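Local coordinates for protein rhamnosidase B (Bacillus sp., PDB 2OKX) that hydrolyses terminal alpha-L-rhamnose residues from rhamnose-containing glycosides, as an inverting enzyme of glycoside hydrolase family 78, at residues 577-582 against 860-865; 585-590 against 595-600. All blocks are in the same frame, centred on the assembly; numbering follows the deposited sequence.

Contact 1: residues 577-582 against 860-865; sequences VGDSRN and HCHAWS
The imidazole of H862, carried by the loop that leads into the short 3-10 turn 863-865, comes up beside the carboxylate of D579 on helix 577-590. The 3-10 turn then carries the chain to W864, the residue that makes most of the contact. Its CG sits between the backbone N and the carbonyl carbon, and this chi1 of 80° sets the indole alongside D579, one face to its carboxylate. The carboxylate lies almost flat against this ring, the two planes 19° apart. OD1 of D579 stands 3.1 Å above the indole plane of W864, offset toward the rim. OD2 of D579 also meets the ring, 3.4 Å from CE3 of W864. A water bridges the two residues, hydrogen-bonded to D579 OD1 at 2.8 Å and accepting from W864 N at 2.9 Å. At the backbone, ND2 of N582 lies 3.6 Å from W864 O, while R581 NH2 holds the N582 amide through OD1 at 3.1 Å. R581 itself is salt-bridged to E639 and E809. The indole is fixed by its NE1 bond to the carbonyl of E841 and by stacking on F802. With an alanine in place of W864, the D579 carboxylate would probably lose the flat surface it rests on and turn more freely, and the E841 carbonyl would be left without this donor. D579 OD1 also hydrogen-bonds a glycerol, probably from the crystallisation liquor, consistent with a sugar-binding pocket of the (alpha/alpha)6-barrel domain of the family. The chemistry thus implies an acidic group oriented by an aromatic surface and a water, yet still able to meet a small polyol.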
loop_
_atom_site.group_PDB
_atom_site.type_symbol
_atom_site.label_atom_id
_atom_site.label_comp_id
_atom_site.label_asym_id
_atom_site.label_seq_id
_atom_site.Cartn_x
_atom_site.Cartn_y
_atom_site.Cartn_z
ATOM N N VAL A 577 6.254 4.239 7.740
ATOM C CA VAL A 577 6.426 4.662 9.121
ATOM C C VAL A 577 5.705 5.948 9.499
ATOM O O VAL A 577 5.007 5.996 10.512
ATOM C CB VAL A 577 7.924 4.797 9.442
ATOM C CG1 VAL A 577 8.124 5.187 10.904
ATOM C CG2 VAL A 577 8.623 3.475 9.137
ATOM N N GLY A 578 5.866 6.987 8.689
ATOM C CA GLY A 578 5.217 8.248 8.998
ATOM C C GLY A 578 3.713 8.124 9.150
ATOM O O GLY A 578 3.131 8.638 10.107
ATOM N N ASP A 579 3.077 7.438 8.206
ATOM C CA ASP A 579 1.630 7.261 8.236
ATOM C C ASP A 579 1.168 6.563 9.516
ATOM O O ASP A 579 0.156 6.941 10.113
ATOM C CB ASP A 579 1.156 6.417 7.043
ATOM C CG ASP A 579 1.595 6.975 5.700
ATOM O OD1 ASP A 579 0.772 6.957 4.756
ATOM O OD2 ASP A 579 2.758 7.409 5.575
ATOM N N SER A 580 1.919 5.545 9.927
ATOM C CA SER A 580 1.568 4.751 11.098
ATOM C C SER A 580 1.389 5.507 12.412
ATOM O O SER A 580 0.653 5.050 13.280
ATOM C CB SER A 580 2.592 3.629 11.299
ATOM O OG SER A 580 3.798 4.127 11.847
ATOM N N ARG A 581 2.063 6.639 12.579
ATOM C CA ARG A 581 1.910 7.396 13.820
ATOM C C ARG A 581 0.459 7.850 13.975
ATOM O O ARG A 581 -0.156 7.638 15.022
ATOM C CB ARG A 581 2.846 8.607 13.841
ATOM C CG ARG A 581 2.771 9.431 15.131
ATOM C CD ARG A 581 1.764 10.574 15.027
ATOM N NE ARG A 581 1.577 11.256 16.308
ATOM C CZ ARG A 581 0.949 12.422 16.455
ATOM N NH1 ARG A 581 0.828 12.969 17.658
ATOM N NH2 ARG A 581 0.448 13.048 15.399
ATOM N N ASN A 582 -0.090 8.459 12.928
ATOM C CA ASN A 582 -1.472 8.920 12.975
ATOM C C ASN A 582 -2.428 7.736 12.988
ATOM O O ASN A 582 -3.412 7.727 13.726
ATOM C CB ASN A 582 -1.787 9.815 11.774
ATOM C CG ASN A 582 -1.107 11.171 11.856
ATOM O OD1 ASN A 582 -0.406 11.479 12.822
ATOM N ND2 ASN A 582 -1.319 11.993 10.837
ATOM N N HIS A 860 -7.574 6.965 -2.749
ATOM C CA HIS A 860 -8.801 7.429 -2.115
ATOM C C HIS A 860 -8.968 6.851 -0.716
ATOM O O HIS A 860 -9.968 7.115 -0.048
ATOM C CB HIS A 860 -10.013 7.055 -2.975
ATOM C CG HIS A 860 -10.140 7.873 -4.221
ATOM N ND1 HIS A 860 -11.162 8.778 -4.416
ATOM C CD2 HIS A 860 -9.347 7.960 -5.315
ATOM C CE1 HIS A 860 -10.989 9.388 -5.575
ATOM N NE2 HIS A 860 -9.896 8.911 -6.140
ATOM N N CYS A 861 -7.989 6.069 -0.273
ATOM C CA CYS A 861 -8.057 5.442 1.043
ATOM C C CYS A 861 -6.682 5.425 1.713
ATOM O O CYS A 861 -5.905 4.496 1.515
ATOM C CB CYS A 861 -8.591 4.006 0.897
ATOM S SG CYS A 861 -8.836 3.093 2.453
ATOM N N HIS A 862 -6.392 6.464 2.494
ATOM C CA HIS A 862 -5.118 6.599 3.209
ATOM C C HIS A 862 -5.449 6.874 4.670
ATOM O O HIS A 862 -5.920 7.960 5.005
ATOM C CB HIS A 862 -4.304 7.776 2.648
ATOM C CG HIS A 862 -3.158 7.364 1.776
ATOM N ND1 HIS A 862 -1.844 7.653 2.083
ATOM C CD2 HIS A 862 -3.129 6.696 0.600
ATOM C CE1 HIS A 862 -1.057 7.182 1.133
ATOM N NE2 HIS A 862 -1.812 6.598 0.220
ATOM N N ALA A 863 -5.201 5.897 5.537
ATOM C CA ALA A 863 -5.518 6.063 6.951
ATOM C C ALA A 863 -4.742 7.189 7.621
ATOM O O ALA A 863 -5.089 7.602 8.725
ATOM C CB ALA A 863 -5.301 4.746 7.709
ATOM N N TRP A 864 -3.696 7.695 6.976
ATOM C CA TRP A 864 -2.957 8.787 7.595
ATOM C C TRP A 864 -3.833 10.046 7.551
ATOM O O TRP A 864 -3.524 11.063 8.179
ATOM C CB TRP A 864 -1.593 8.991 6.899
ATOM C CG TRP A 864 -1.568 9.755 5.595
ATOM C CD1 TRP A 864 -2.629 10.096 4.800
ATOM C CD2 TRP A 864 -0.399 10.270 4.940
ATOM N NE1 TRP A 864 -2.192 10.796 3.694
ATOM C CE2 TRP A 864 -0.827 10.915 3.757
ATOM C CE3 TRP A 864 0.972 10.248 5.242
ATOM C CZ2 TRP A 864 0.067 11.536 2.873
ATOM C CZ3 TRP A 864 1.863 10.866 4.364
ATOM C CH2 TRP A 864 1.403 11.501 3.192
ATOM N N SER A 865 -4.957 9.933 6.843
ATOM C CA SER A 865 -5.925 11.020 6.682
ATOM C C SER A 865 -7.180 10.837 7.548
ATOM O O SER A 865 -8.129 11.612 7.423
ATOM C CB SER A 865 -6.384 11.104 5.221
ATOM O OG SER A 865 -5.323 11.431 4.340
HETATM O O HOH W 1 -1.979 6.353 5.126
#

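Contact 2: residues 585-590 against 595-600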
loop_
_atom_site.group_PDB
_atom_site.type_symbol
_atom_site.label_atom_id
_atom_site.label_comp_id
_atom_site.label_asym_id
_atom_site.label_seq_id
_atom_site.Cartn_x
_atom_site.Cartn_y
_atom_site.Cartn_z
ATOM N N LEU A 585 -2.895 6.240 16.498
ATOM C CA LEU A 585 -3.761 7.034 17.367
ATOM C C LEU A 585 -5.237 6.867 17.020
ATOM O O LEU A 585 -6.079 6.738 17.913
ATOM C CB LEU A 585 -3.384 8.513 17.289
ATOM C CG LEU A 585 -2.014 8.887 17.865
ATOM C CD1 LEU A 585 -1.732 10.351 17.583
ATOM C CD2 LEU A 585 -1.988 8.613 19.361
ATOM N N VAL A 586 -5.564 6.893 15.732
ATOM C CA VAL A 586 -6.957 6.717 15.333
ATOM C C VAL A 586 -7.405 5.332 15.784
ATOM O O VAL A 586 -8.495 5.160 16.331
ATOM C CB VAL A 586 -7.126 6.836 13.814
ATOM C CG1 VAL A 586 -8.573 6.585 13.427
ATOM C CG2 VAL A 586 -6.692 8.222 13.363
ATOM N N ASN A 587 -6.542 4.350 15.563
ATOM C CA ASN A 587 -6.816 2.975 15.961
ATOM C C ASN A 587 -7.143 2.870 17.456
ATOM O O ASN A 587 -8.063 2.151 17.847
ATOM C CB ASN A 587 -5.605 2.096 15.633
ATOM C CG ASN A 587 -5.486 0.899 16.552
ATOM O OD1 ASN A 587 -6.334 0.008 16.548
ATOM N ND2 ASN A 587 -4.426 0.878 17.358
ATOM N N TYR A 588 -6.390 3.583 18.288
ATOM C CA TYR A 588 -6.625 3.540 19.734
ATOM C C TYR A 588 -8.054 3.952 20.068
ATOM O O TYR A 588 -8.687 3.388 20.965
ATOM C CB TYR A 588 -5.650 4.479 20.474
ATOM C CG TYR A 588 -4.191 4.076 20.415
ATOM C CD1 TYR A 588 -3.187 5.042 20.442
ATOM C CD2 TYR A 588 -3.813 2.736 20.332
ATOM C CE1 TYR A 588 -1.844 4.692 20.381
ATOM C CE2 TYR A 588 -2.463 2.370 20.274
ATOM C CZ TYR A 588 -1.487 3.357 20.294
ATOM O OH TYR A 588 -0.156 3.019 20.190
ATOM N N TYR A 589 -8.567 4.946 19.352
ATOM C CA TYR A 589 -9.916 5.412 19.632
ATOM C C TYR A 589 -11.046 4.642 18.959
ATOM O O TYR A 589 -12.126 4.517 19.534
ATOM C CB TYR A 589 -10.040 6.904 19.304
ATOM C CG TYR A 589 -9.578 7.802 20.439
ATOM C CD1 TYR A 589 -8.235 7.863 20.801
ATOM C CD2 TYR A 589 -10.493 8.560 21.171
ATOM C CE1 TYR A 589 -7.809 8.657 21.872
ATOM C CE2 TYR A 589 -10.079 9.360 22.243
ATOM C CZ TYR A 589 -8.737 9.401 22.585
ATOM O OH TYR A 589 -8.319 10.186 23.636
ATOM N N VAL A 590 -10.812 4.110 17.764
ATOM C CA VAL A 590 -11.882 3.390 17.075
ATOM C C VAL A 590 -11.870 1.868 17.219
ATOM O O VAL A 590 -12.926 1.238 17.133
ATOM C CB VAL A 590 -11.916 3.749 15.571
ATOM C CG1 VAL A 590 -11.929 5.266 15.404
ATOM C CG2 VAL A 590 -10.739 3.132 14.850
ATOM N N GLU A 595 -1.213 -4.822 19.712
ATOM C CA GLU A 595 -0.174 -5.699 19.186
ATOM C C GLU A 595 0.331 -5.293 17.809
ATOM O O GLU A 595 1.525 -5.370 17.543
ATOM C CB GLU A 595 -0.648 -7.156 19.175
ATOM C CG GLU A 595 -0.827 -7.742 20.572
ATOM C CD GLU A 595 -0.953 -9.255 20.568
ATOM O OE1 GLU A 595 -1.220 -9.832 21.643
ATOM O OE2 GLU A 595 -0.778 -9.872 19.496
ATOM N N ILE A 596 -0.570 -4.848 16.937
ATOM C CA ILE A 596 -0.156 -4.432 15.607
ATOM C C ILE A 596 0.759 -3.209 15.706
ATOM O O ILE A 596 1.709 -3.070 14.944
ATOM C CB ILE A 596 -1.383 -4.106 14.714
ATOM C CG1 ILE A 596 -0.917 -3.657 13.328
ATOM C CG2 ILE A 596 -2.244 -3.035 15.375
ATOM C CD1 ILE A 596 -2.057 -3.385 12.345
ATOM N N VAL A 597 0.481 -2.326 16.656
ATOM C CA VAL A 597 1.301 -1.136 16.817
ATOM C C VAL A 597 2.722 -1.514 17.239
ATOM O O VAL A 597 3.690 -1.062 16.629
ATOM C CB VAL A 597 0.701 -0.169 17.863
ATOM C CG1 VAL A 597 1.589 1.049 18.002
ATOM C CG2 VAL A 597 -0.716 0.242 17.445
ATOM N N GLU A 598 2.855 -2.344 18.270
ATOM C CA GLU A 598 4.190 -2.731 18.710
ATOM C C GLU A 598 4.936 -3.480 17.610
ATOM O O GLU A 598 6.134 -3.267 17.409
ATOM C CB GLU A 598 4.141 -3.594 19.974
ATOM C CG GLU A 598 5.546 -3.941 20.463
ATOM C CD GLU A 598 5.581 -4.638 21.803
ATOM O OE1 GLU A 598 6.661 -5.153 22.156
ATOM O OE2 GLU A 598 4.546 -4.669 22.504
ATOM N N ARG A 599 4.233 -4.355 16.898
ATOM C CA ARG A 599 4.857 -5.107 15.810
ATOM C C ARG A 599 5.482 -4.142 14.811
ATOM O O ARG A 599 6.612 -4.334 14.379
ATOM C CB ARG A 599 3.827 -5.992 15.093
ATOM C CG ARG A 599 4.322 -6.539 13.753
ATOM C CD ARG A 599 3.336 -7.502 13.104
ATOM N NE ARG A 599 3.601 -7.633 11.671
ATOM C CZ ARG A 599 4.687 -8.198 11.151
ATOM N NH1 ARG A 599 5.623 -8.705 11.946
ATOM N NH2 ARG A 599 4.850 -8.223 9.831
ATOM N N CYS A 600 4.745 -3.097 14.452
ATOM C CA CYS A 600 5.248 -2.118 13.500
ATOM C C CYS A 600 6.435 -1.336 14.045
ATOM O O CYS A 600 7.425 -1.134 13.340
ATOM C CB CYS A 600 4.130 -1.154 13.092
ATOM S SG CYS A 600 2.849 -1.948 12.081
#
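V597 points its two methyl groups at N587 and Y588. CG1 of V597 touches the phenol oxygen OH of Y588 at 3.4 Å, and CG2 of V597 packs against CE2 of the same ring at 3.9 Å, the valine and tyrosine side chains meeting at about a right angle. The same CG2 lies 3.8 Å from ND2 of N587, so one methyl is shared by the N587 amide and the Y588 ring. The nearest CA atoms, of N587 and V597, are 9.1 Å apart, so the side chains alone make the contact. V597 reaches across with CG1 anti to its backbone N (chi1 180°). The N587 amide is positioned by ND2, which hydrogen-bonds the carbonyl of E593 in the short link between the helices. Helix 627-644 covers the Y588 and V597 side, where H643 stacks on the ring of Y588 and Y640 touches both residues. Helices 577-590 and 595-603 run in broadly opposite directions, a helical hairpin within the six-hairpin glycosidase domain. On the first helix, Y589 meets Y870 of helix 868-876; on the second, R599 salt-bridges D194 and D563 and makes a cation-pi contact with F72 of strand 70-77.

Overall arrangement
Both contacts are buried, and both use helix 577-590, contact 1 at its first turns and contact 2 at its last; their centres lie about 12 Å apart. Contact 1, centred about 10 Å from the centre of the chain, brings in a distant loop, 860-865, and is largely polar against aromatic, with water and glycerol at hand. Contact 2, centred about 17 Å from that point, joins the helix to its immediate successor, 595-603, chiefly through a valine against a tyrosine and an amide. One end of the helix thus presents a carboxylate to a probable pocket, whereas the other is packed into the helical scaffold, with helix 627-644 bordering both contacts.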